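Local coordinates for S-layer domain-containing protein (Ruminiclostridium thermocellum ATCC 27405, PDB 4QVS), which is of unknown function but has a concanavalin A-like lectin/glucanase domain and is probably part of a cell-surface S-layer protein, at the interface of chains A and B. Numbering follows the deposited sequence. Chains: chain A/B, S-layer domain-containing protein.

Contact 1: the interface of chains A and B. Residues chain A 135-137, 200; chain B 76-78.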
ATOM      1  N   VAL A 135      -0.596  -1.203 -14.853  1.00 64.91           N
ATOM      2  CA  VAL A 135      -1.051  -2.521 -14.415  1.00 70.79           C
ATOM      3  C   VAL A 135      -2.542  -2.573 -14.041  1.00 67.56           C
ATOM      4  O   VAL A 135      -2.944  -1.974 -13.057  1.00 67.39           O
ATOM      5  CB  VAL A 135      -0.237  -3.006 -13.193  1.00 68.02           C
ATOM      6  CG1 VAL A 135      -0.768  -4.343 -12.703  1.00 70.91           C
ATOM      7  CG2 VAL A 135       1.249  -3.090 -13.525  1.00 68.77           C
ATOM      8  N   TRP A 136      -3.335  -3.337 -14.798  1.00 68.03           N
ATOM      9  CA  TRP A 136      -4.773  -3.530 -14.512  1.00 64.59           C
ATOM     10  C   TRP A 136      -5.026  -4.014 -13.096  1.00 66.46           C
ATOM     11  O   TRP A 136      -4.468  -5.017 -12.689  1.00 62.53           O
ATOM     12  CB  TRP A 136      -5.396  -4.575 -15.470  1.00 64.65           C
ATOM     13  CG  TRP A 136      -5.770  -4.054 -16.825  1.00 66.00           C
ATOM     14  CD1 TRP A 136      -5.125  -4.275 -18.007  1.00 69.82           C
ATOM     15  CD2 TRP A 136      -6.888  -3.212 -17.126  1.00 61.99           C
ATOM     16  NE1 TRP A 136      -5.784  -3.630 -19.032  1.00 66.81           N
ATOM     17  CE2 TRP A 136      -6.874  -2.974 -18.514  1.00 67.00           C
ATOM     18  CE3 TRP A 136      -7.908  -2.657 -16.359  1.00 60.39           C
ATOM     19  CZ2 TRP A 136      -7.850  -2.185 -19.155  1.00 63.38           C
ATOM     20  CZ3 TRP A 136      -8.883  -1.874 -17.000  1.00 64.37           C
ATOM     21  CH2 TRP A 136      -8.842  -1.656 -18.378  1.00 60.99           C
ATOM     22  N   LYS A 137      -5.855  -3.318 -12.334  1.00 63.32           N
ATOM     23  CA  LYS A 137      -6.206  -3.791 -10.991  1.00 67.36           C
ATOM     24  C   LYS A 137      -7.717  -3.615 -10.770  1.00 59.22           C
ATOM     25  O   LYS A 137      -8.341  -2.826 -11.461  1.00 63.99           O
ATOM     26  CB  LYS A 137      -5.383  -3.057  -9.917  1.00 70.30           C
ATOM     27  CG  LYS A 137      -3.918  -3.510  -9.813  1.00 70.27           C
ATOM     28  CD  LYS A 137      -3.239  -2.954  -8.559  1.00 73.75           C
ATOM     29  CE  LYS A 137      -1.958  -3.716  -8.173  1.00 79.68           C
ATOM     30  NZ  LYS A 137      -0.891  -3.443  -9.158  1.00 80.29           N
HETATM   31  N   MSE A 200      -7.251   3.362 -18.233  1.00 56.97           N
HETATM   32  CA  MSE A 200      -8.319   2.566 -18.796  1.00 52.89           C
HETATM   33  C   MSE A 200      -9.238   2.117 -17.698  1.00 50.69           C
HETATM   34  O   MSE A 200      -8.835   2.057 -16.521  1.00 51.34           O
HETATM   35  CB  MSE A 200      -7.743   1.386 -19.571  1.00 55.66           C
HETATM   36  CG  MSE A 200      -6.867   1.798 -20.756  1.00 55.89           C
HETATM   37 SE   MSE A 200      -6.382   0.114 -21.663  0.68 60.44          SE
HETATM   38  CE  MSE A 200      -7.049   0.305 -23.475  1.00 60.79           C
TER
ATOM     39  N   TRP B  76     -12.695  -2.265 -12.760  1.00 48.55           N
ATOM     40  CA  TRP B  76     -11.304  -2.521 -13.067  1.00 51.57           C
ATOM     41  C   TRP B  76     -10.704  -1.244 -13.602  1.00 52.24           C
ATOM     42  O   TRP B  76     -11.363  -0.543 -14.380  1.00 48.43           O
ATOM     43  CB  TRP B  76     -11.218  -3.549 -14.179  1.00 46.40           C
ATOM     44  CG  TRP B  76     -11.384  -4.914 -13.722  1.00 55.02           C
ATOM     45  CD1 TRP B  76     -12.527  -5.663 -13.689  1.00 54.56           C
ATOM     46  CD2 TRP B  76     -10.313  -5.767 -13.253  1.00 52.46           C
ATOM     47  NE1 TRP B  76     -12.229  -6.950 -13.204  1.00 55.40           N
ATOM     48  CE2 TRP B  76     -10.882  -7.025 -12.933  1.00 54.84           C
ATOM     49  CE3 TRP B  76      -8.942  -5.573 -13.066  1.00 55.00           C
ATOM     50  CZ2 TRP B  76     -10.103  -8.108 -12.424  1.00 61.74           C
ATOM     51  CZ3 TRP B  76      -8.156  -6.658 -12.552  1.00 61.47           C
ATOM     52  CH2 TRP B  76      -8.753  -7.903 -12.247  1.00 57.53           C
ATOM     53  N   VAL B  77      -9.456  -0.980 -13.246  1.00 47.93           N
ATOM     54  CA  VAL B  77      -8.736   0.151 -13.748  1.00 51.79           C
ATOM     55  C   VAL B  77      -7.262  -0.092 -14.061  1.00 56.97           C
ATOM     56  O   VAL B  77      -6.615  -0.858 -13.365  1.00 57.20           O
ATOM     57  CB  VAL B  77      -8.824   1.327 -12.746  1.00 56.86           C
ATOM     58  CG1 VAL B  77      -8.528   0.894 -11.320  1.00 51.86           C
ATOM     59  CG2 VAL B  77      -7.905   2.457 -13.174  1.00 60.06           C
ATOM     60  N   ARG B  78      -6.751   0.552 -15.120  1.00 54.18           N
ATOM     61  CA  ARG B  78      -5.318   0.548 -15.446  1.00 57.47           C
ATOM     62  C   ARG B  78      -4.835   2.005 -15.435  1.00 59.44           C
ATOM     63  O   ARG B  78      -5.063   2.756 -16.382  1.00 59.32           O
ATOM     64  CB  ARG B  78      -5.008  -0.090 -16.799  1.00 61.12           C
ATOM     65  CG  ARG B  78      -3.506  -0.338 -17.013  1.00 67.02           C
ATOM     66  CD  ARG B  78      -3.191  -1.045 -18.333  1.00 72.63           C
ATOM     67  NE  ARG B  78      -3.482  -0.205 -19.495  1.00 75.96           N
ATOM     68  CZ  ARG B  78      -2.634   0.645 -20.073  1.00 79.54           C
ATOM     69  NH1 ARG B  78      -1.407   0.803 -19.603  1.00 96.83           N
ATOM     70  NH2 ARG B  78      -3.026   1.376 -21.118  1.00 74.03           N
TER
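The indole of A:Trp136 carries the aliphatic part of B:Arg78 on one face: CB of B:Arg78 sits over the middle of the ring system, 3.8 Å from the six-membered ring centroid, a CH-pi contact. CD of the arginine reaches the pyrrole side, 3.7 Å from NE1 of A:Trp136, while the backbone carbonyl carbon of B:Trp76 lies in plane at the indole edge. The second indole, B:Trp76, meets backbone: its CE3 approaches the carbonyl O of A:Lys137 at 3.2 Å, and its CZ3 leans on CA of the same residue. In B:Arg78, CG points away from the backbone N (chi1 -169°) and the chain turns at chi3 (67°), which carries the guanidinium past the indole at a 60° tilt and alongside A:Met200, a selenomethionine.

Beneath these side chains an antiparallel sheet runs through both chains. Strand 71-79 of chain B lies between strands 137-144 and 200-207 of chain A. B:Val77 exchanges two backbone hydrogen bonds with A:Lys137, both 2.8 Å (N of each to O of the other), and B:Arg78 exchanges two with A:Met200, both 2.9 Å (again N to O). Neighbouring residues thus bind opposite flanks, as inside a beta-sheet; the chain B strand probably fills a place that a concanavalin A-like fold gives to its own chain. The selenium of A:Met200 lies in plane at the guanidinium edge, 3.6 Å from both NE and NH2 of B:Arg78.

Contact 2: the interface of chains A and B. Residues chain A 96, 99, 101, 119; chain B 183, 185-186, 190.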
ATOM      1  N   ASN A  96      18.659 -23.878  10.423  1.00 56.02           N
ATOM      2  CA  ASN A  96      18.375 -22.982   9.339  1.00 57.46           C
ATOM      3  C   ASN A  96      16.865 -22.688   9.215  1.00 54.41           C
ATOM      4  O   ASN A  96      16.478 -22.045   8.255  1.00 55.11           O
ATOM      5  CB  ASN A  96      18.872 -23.622   8.035  1.00 53.12           C
ATOM      6  CG  ASN A  96      18.077 -24.865   7.662  1.00 56.56           C
ATOM      7  OD1 ASN A  96      17.148 -25.235   8.372  1.00 60.54           O
ATOM      8  ND2 ASN A  96      18.448 -25.527   6.560  1.00 62.89           N
ATOM      9  N   TYR A  99      13.929 -18.532  12.515  1.00 43.58           N
ATOM     10  CA  TYR A  99      14.388 -17.203  12.145  1.00 46.13           C
ATOM     11  C   TYR A  99      13.242 -16.219  12.020  1.00 43.38           C
ATOM     12  O   TYR A  99      12.080 -16.632  12.055  1.00 42.90           O
ATOM     13  CB  TYR A  99      15.082 -17.269  10.765  1.00 45.78           C
ATOM     14  CG  TYR A  99      14.219 -17.733   9.571  1.00 45.52           C
ATOM     15  CD1 TYR A  99      13.436 -16.822   8.830  1.00 51.15           C
ATOM     16  CD2 TYR A  99      14.238 -19.058   9.149  1.00 47.49           C
ATOM     17  CE1 TYR A  99      12.675 -17.241   7.749  1.00 47.65           C
ATOM     18  CE2 TYR A  99      13.499 -19.493   8.074  1.00 45.14           C
ATOM     19  CZ  TYR A  99      12.718 -18.581   7.373  1.00 53.91           C
ATOM     20  OH  TYR A  99      12.009 -19.034   6.308  1.00 49.91           O
ATOM     21  N   ARG A 101      12.611 -12.642   9.523  1.00 47.15           N
ATOM     22  CA  ARG A 101      13.182 -11.963   8.395  1.00 45.89           C
ATOM     23  C   ARG A 101      12.218 -10.921   7.759  1.00 42.40           C
ATOM     24  O   ARG A 101      11.058 -11.225   7.524  1.00 49.19           O
ATOM     25  CB  ARG A 101      13.429 -13.053   7.397  1.00 41.98           C
ATOM     26  CG  ARG A 101      14.127 -12.657   6.128  1.00 47.40           C
ATOM     27  CD  ARG A 101      14.592 -13.909   5.395  1.00 52.33           C
ATOM     28  NE  ARG A 101      13.485 -14.802   4.994  1.00 50.15           N
ATOM     29  CZ  ARG A 101      13.614 -15.808   4.132  1.00 47.97           C
ATOM     30  NH1 ARG A 101      14.786 -16.079   3.590  1.00 51.18           N
ATOM     31  NH2 ARG A 101      12.560 -16.568   3.806  1.00 57.85           N
ATOM     32  N   TYR A 119      10.963 -22.434   6.023  1.00 50.59           N
ATOM     33  CA  TYR A 119      10.306 -21.597   5.039  1.00 55.38           C
ATOM     34  C   TYR A 119       8.812 -21.855   4.914  1.00 56.65           C
ATOM     35  O   TYR A 119       8.047 -20.916   4.830  1.00 54.16           O
ATOM     36  CB  TYR A 119      11.018 -21.704   3.675  1.00 50.77           C
ATOM     37  CG  TYR A 119      10.382 -20.855   2.576  1.00 52.95           C
ATOM     38  CD1 TYR A 119      10.533 -19.461   2.565  1.00 52.72           C
ATOM     39  CD2 TYR A 119       9.644 -21.447   1.541  1.00 47.56           C
ATOM     40  CE1 TYR A 119       9.956 -18.688   1.580  1.00 54.01           C
ATOM     41  CE2 TYR A 119       9.070 -20.683   0.538  1.00 54.57           C
ATOM     42  CZ  TYR A 119       9.216 -19.306   0.570  1.00 56.60           C
ATOM     43  OH  TYR A 119       8.652 -18.552  -0.406  1.00 60.38           O
TER
ATOM     44  N   HIS B 183      20.172 -15.671   5.343  1.00 45.54           N
ATOM     45  CA  HIS B 183      20.856 -16.978   5.473  1.00 48.42           C
ATOM     46  C   HIS B 183      20.118 -17.981   4.588  1.00 50.09           C
ATOM     47  O   HIS B 183      19.007 -17.703   4.082  1.00 46.50           O
ATOM     48  CB  HIS B 183      20.814 -17.480   6.919  1.00 49.85           C
ATOM     49  CG  HIS B 183      19.495 -18.047   7.334  1.00 50.28           C
ATOM     50  ND1 HIS B 183      18.381 -17.259   7.558  1.00 48.95           N
ATOM     51  CD2 HIS B 183      19.127 -19.319   7.642  1.00 46.82           C
ATOM     52  CE1 HIS B 183      17.375 -18.025   7.936  1.00 51.24           C
ATOM     53  NE2 HIS B 183      17.796 -19.283   7.984  1.00 52.88           N
ATOM     54  N   THR B 185      17.822 -20.908   3.991  1.00 47.91           N
ATOM     55  CA  THR B 185      16.782 -21.666   4.705  1.00 46.68           C
ATOM     56  C   THR B 185      16.767 -23.123   4.238  1.00 49.63           C
ATOM     57  O   THR B 185      17.557 -23.476   3.398  1.00 52.25           O
ATOM     58  CB  THR B 185      15.398 -21.088   4.494  1.00 53.19           C
ATOM     59  OG1 THR B 185      14.994 -21.297   3.131  1.00 49.07           O
ATOM     60  CG2 THR B 185      15.389 -19.588   4.884  1.00 51.32           C
ATOM     61  N   ASP B 186      15.836 -23.924   4.764  1.00 48.58           N
ATOM     62  CA  ASP B 186      15.657 -25.342   4.381  1.00 53.77           C
ATOM     63  C   ASP B 186      14.979 -25.553   3.007  1.00 57.94           C
ATOM     64  O   ASP B 186      14.705 -26.684   2.636  1.00 63.51           O
ATOM     65  CB  ASP B 186      14.828 -26.074   5.453  1.00 53.53           C
ATOM     66  CG  ASP B 186      13.406 -25.442   5.656  1.00 63.29           C
ATOM     67  OD1 ASP B 186      13.227 -24.229   5.415  1.00 56.42           O
ATOM     68  OD2 ASP B 186      12.470 -26.156   6.086  1.00 58.57           O
ATOM     69  N   ASP B 190      12.940 -20.764  -1.671  1.00 60.54           N
ATOM     70  CA  ASP B 190      13.082 -19.496  -1.003  1.00 54.32           C
ATOM     71  C   ASP B 190      13.658 -18.518  -2.011  1.00 53.83           C
ATOM     72  O   ASP B 190      14.760 -18.720  -2.504  1.00 54.98           O
ATOM     73  CB  ASP B 190      14.063 -19.675   0.148  1.00 57.92           C
ATOM     74  CG  ASP B 190      14.158 -18.454   1.034  1.00 55.07           C
ATOM     75  OD1 ASP B 190      13.872 -17.339   0.583  1.00 51.45           O
ATOM     76  OD2 ASP B 190      14.515 -18.628   2.207  1.00 60.28           O
TER
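A:Arg101 and B:Asp190 form the salt bridge of this patch, between strand 99-104 of one concanavalin A-like chain and a loop of the other. The arginine chain leaves with CG opposite the backbone N (chi1 -176°) and bends at chi3, bringing the guanidinium end-on to one carboxylate oxygen. NH1 of A:Arg101 takes the syn lone pair of B:Asp190 OD2 at 2.9 Å; NH2 of A:Arg101 reaches the same oxygen from above the carboxylate plane, at 3.3 Å and less straight. The two planes stand 85° apart. B:Thr185 OG1 donates to the anti lone pair of B:Asp190 OD2 at 2.9 Å, so at least three donors grip that oxygen and would probably stabilise its negative charge.

Close packing continues at A:Tyr99, whose ring is met edge-to-face by the imidazole of B:His183. CE1 of B:His183 comes within 3.5 Å of CD2 of A:Tyr99, and CG2 of B:Thr185 touches the phenol end. A hydrogen bond from NE2 of B:His183 to the carbonyl O of A:Asn96, 3.1 Å, further fixes the imidazole, the donor standing well above the carbonyl plane.

The amide of A:Asn96 packs across B:Asp186 at about a right angle, ND2 of A:Asn96 3.5 Å from CA of B:Asp186. OD1 of B:Asp186 accepts the backbone N of A:Tyr119 through its syn lone pair at 3.0 Å. The loose side is the ring of A:Tyr119, which B:Asp190 meets at longer range, its CA 4.1 Å above the ring plane near the rim.

Contact 3: the interface of chains A and B. Residues chain A 138-141, 216, 219; chain B 72-74.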
ATOM      1  N   HIS A 138      -8.290  -4.372  -9.841  1.00 55.74           N
ATOM      2  CA  HIS A 138      -9.696  -4.252  -9.524  1.00 59.42           C
ATOM      3  C   HIS A 138      -9.849  -3.364  -8.306  1.00 60.65           C
ATOM      4  O   HIS A 138      -9.156  -3.542  -7.327  1.00 63.20           O
ATOM      5  CB  HIS A 138     -10.345  -5.610  -9.261  1.00 59.96           C
ATOM      6  CG  HIS A 138     -11.836  -5.530  -9.114  1.00 62.44           C
ATOM      7  ND1 HIS A 138     -12.469  -5.516  -7.888  1.00 62.49           N
ATOM      8  CD2 HIS A 138     -12.815  -5.396 -10.041  1.00 58.47           C
ATOM      9  CE1 HIS A 138     -13.772  -5.396  -8.067  1.00 63.76           C
ATOM     10  NE2 HIS A 138     -14.009  -5.334  -9.366  1.00 64.05           N
ATOM     11  N   VAL A 139     -10.742  -2.390  -8.372  1.00 57.24           N
ATOM     12  CA  VAL A 139     -10.970  -1.550  -7.218  1.00 57.16           C
ATOM     13  C   VAL A 139     -12.432  -1.571  -6.809  1.00 54.70           C
ATOM     14  O   VAL A 139     -13.305  -1.587  -7.651  1.00 55.19           O
ATOM     15  CB  VAL A 139     -10.538  -0.109  -7.492  1.00 51.81           C
ATOM     16  CG1 VAL A 139     -10.823   0.772  -6.284  1.00 55.98           C
ATOM     17  CG2 VAL A 139      -9.057  -0.041  -7.849  1.00 50.06           C
ATOM     18  N   ALA A 140     -12.693  -1.544  -5.509  1.00 56.69           N
ATOM     19  CA  ALA A 140     -14.065  -1.487  -5.014  1.00 54.94           C
ATOM     20  C   ALA A 140     -14.139  -0.672  -3.738  1.00 57.66           C
ATOM     21  O   ALA A 140     -13.160  -0.587  -2.996  1.00 54.04           O
ATOM     22  CB  ALA A 140     -14.614  -2.882  -4.776  1.00 61.82           C
ATOM     23  N   VAL A 141     -15.273   0.016  -3.566  1.00 56.66           N
ATOM     24  CA  VAL A 141     -15.607   0.721  -2.364  1.00 52.63           C
ATOM     25  C   VAL A 141     -16.926   0.120  -1.926  1.00 50.92           C
ATOM     26  O   VAL A 141     -17.805  -0.061  -2.768  1.00 59.49           O
ATOM     27  CB  VAL A 141     -15.917   2.197  -2.639  1.00 61.92           C
ATOM     28  CG1 VAL A 141     -16.130   2.918  -1.312  1.00 58.68           C
ATOM     29  CG2 VAL A 141     -14.798   2.830  -3.446  1.00 65.58           C
ATOM     30  N   ILE A 216     -16.427  -9.575  -3.192  1.00 60.82           N
ATOM     31  CA  ILE A 216     -15.482  -8.692  -3.870  1.00 59.89           C
ATOM     32  C   ILE A 216     -14.407  -9.500  -4.600  1.00 64.68           C
ATOM     33  O   ILE A 216     -14.145  -9.238  -5.796  1.00 57.40           O
ATOM     34  CB  ILE A 216     -14.869  -7.642  -2.898  1.00 69.21           C
ATOM     35  CG1 ILE A 216     -15.952  -6.691  -2.376  1.00 66.08           C
ATOM     36  CG2 ILE A 216     -13.799  -6.804  -3.593  1.00 73.74           C
ATOM     37  CD1 ILE A 216     -16.795  -6.065  -3.469  1.00 65.69           C
ATOM     38  N   LEU A 219     -15.490 -10.793  -7.967  1.00 69.62           N
ATOM     39  CA  LEU A 219     -15.436  -9.787  -9.042  1.00 66.06           C
ATOM     40  C   LEU A 219     -14.004  -9.574  -9.531  1.00 74.37           C
ATOM     41  O   LEU A 219     -13.749  -9.447 -10.743  1.00 75.54           O
ATOM     42  CB  LEU A 219     -15.931  -8.436  -8.579  1.00 68.94           C
ATOM     43  CG  LEU A 219     -17.376  -8.335  -8.154  1.00 71.53           C
ATOM     44  CD1 LEU A 219     -17.672  -6.854  -7.894  1.00 73.19           C
ATOM     45  CD2 LEU A 219     -18.287  -8.909  -9.234  1.00 77.92           C
TER
ATOM     46  N   THR B  72     -22.127  -0.620  -3.197  1.00 53.72           N
ATOM     47  CA  THR B  72     -20.820  -0.967  -3.697  1.00 48.76           C
ATOM     48  C   THR B  72     -20.574  -0.358  -5.069  1.00 45.03           C
ATOM     49  O   THR B  72     -21.448  -0.330  -5.922  1.00 52.02           O
ATOM     50  CB  THR B  72     -20.620  -2.518  -3.802  1.00 51.90           C
ATOM     51  OG1 THR B  72     -20.906  -3.133  -2.552  1.00 49.45           O
ATOM     52  CG2 THR B  72     -19.216  -2.842  -4.196  1.00 49.47           C
ATOM     53  N   ILE B  73     -19.389   0.188  -5.252  1.00 45.78           N
ATOM     54  CA  ILE B  73     -18.943   0.628  -6.529  1.00 48.45           C
ATOM     55  C   ILE B  73     -17.671  -0.133  -6.812  1.00 47.84           C
ATOM     56  O   ILE B  73     -16.699  -0.043  -6.037  1.00 46.29           O
ATOM     57  CB  ILE B  73     -18.611   2.128  -6.580  1.00 47.84           C
ATOM     58  CG1 ILE B  73     -19.874   2.920  -6.264  1.00 55.46           C
ATOM     59  CG2 ILE B  73     -18.114   2.457  -7.985  1.00 45.70           C
ATOM     60  CD1 ILE B  73     -19.621   4.381  -5.992  1.00 62.60           C
ATOM     61  N   ALA B  74     -17.639  -0.804  -7.952  1.00 51.59           N
ATOM     62  CA  ALA B  74     -16.498  -1.636  -8.256  1.00 52.84           C
ATOM     63  C   ALA B  74     -16.204  -1.617  -9.720  1.00 52.23           C
ATOM     64  O   ALA B  74     -17.102  -1.605 -10.551  1.00 48.37           O
ATOM     65  CB  ALA B  74     -16.771  -3.043  -7.782  1.00 53.74           C
TER
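B:Thr72 rests its methyl against the carbonyl of A:Val141, where strand 71-79 of chain B runs antiparallel to strand 137-144 of chain A. Followed outward, CB of B:Thr72 stands 3.9 Å from the backbone O of A:Val141. OG1 lies beside the residue's own backbone N (chi1 -54°), which turns CG2 into the contact. That methyl, CG2 of B:Thr72, comes within 3.4 Å of the O of A:Val141 and also meets CD1 of A:Ile216 at 4.1 Å, the two side chains reaching towards each other tip to tip.

Helix 213-219 of chain A thus touches the foreign strand lightly with two apolar ends. A:Leu219, its CG beside the backbone N (chi1 -64°), brings CD1 to 3.9 Å from CB of B:Ala74. CB of B:Ala74 also lies 3.7 Å from CB of A:Ala140 and is approached by CE1 at the imidazole rim of A:His138. This histidine ring in turn carries backbone of A:Leu219 over one face, packing the strand of chain A against its own helix.

In the backbone, N of A:Val141 donates to O of B:Ile73 at 2.9 Å, and N of B:Ile73 returns a bond to O of A:Val141 at 3.0 Å. The site joins one edge of the partner's strand to the sheet and brings a helix lightly against it, so that a single folded lobe appears to be completed by two chains.

Contacts 1 and 3 lie about 12 Å apart (between the centres of their C-alpha atoms) and share two elements, strand 137-144 of chain A and strand 71-79 of chain B; they are successive stretches of one intermolecular sheet. Contact 2 is about 35 Å from contact 1 and 37 Å from contact 3, with the roles reversed: the earlier part of chain A meets the later part of chain B. By the two-fold symmetry every contact has a twin. This reciprocal pattern suggests a segment-swapped dimer, each lobe built from both chains, although the structure alone does not show that it forms in the cell.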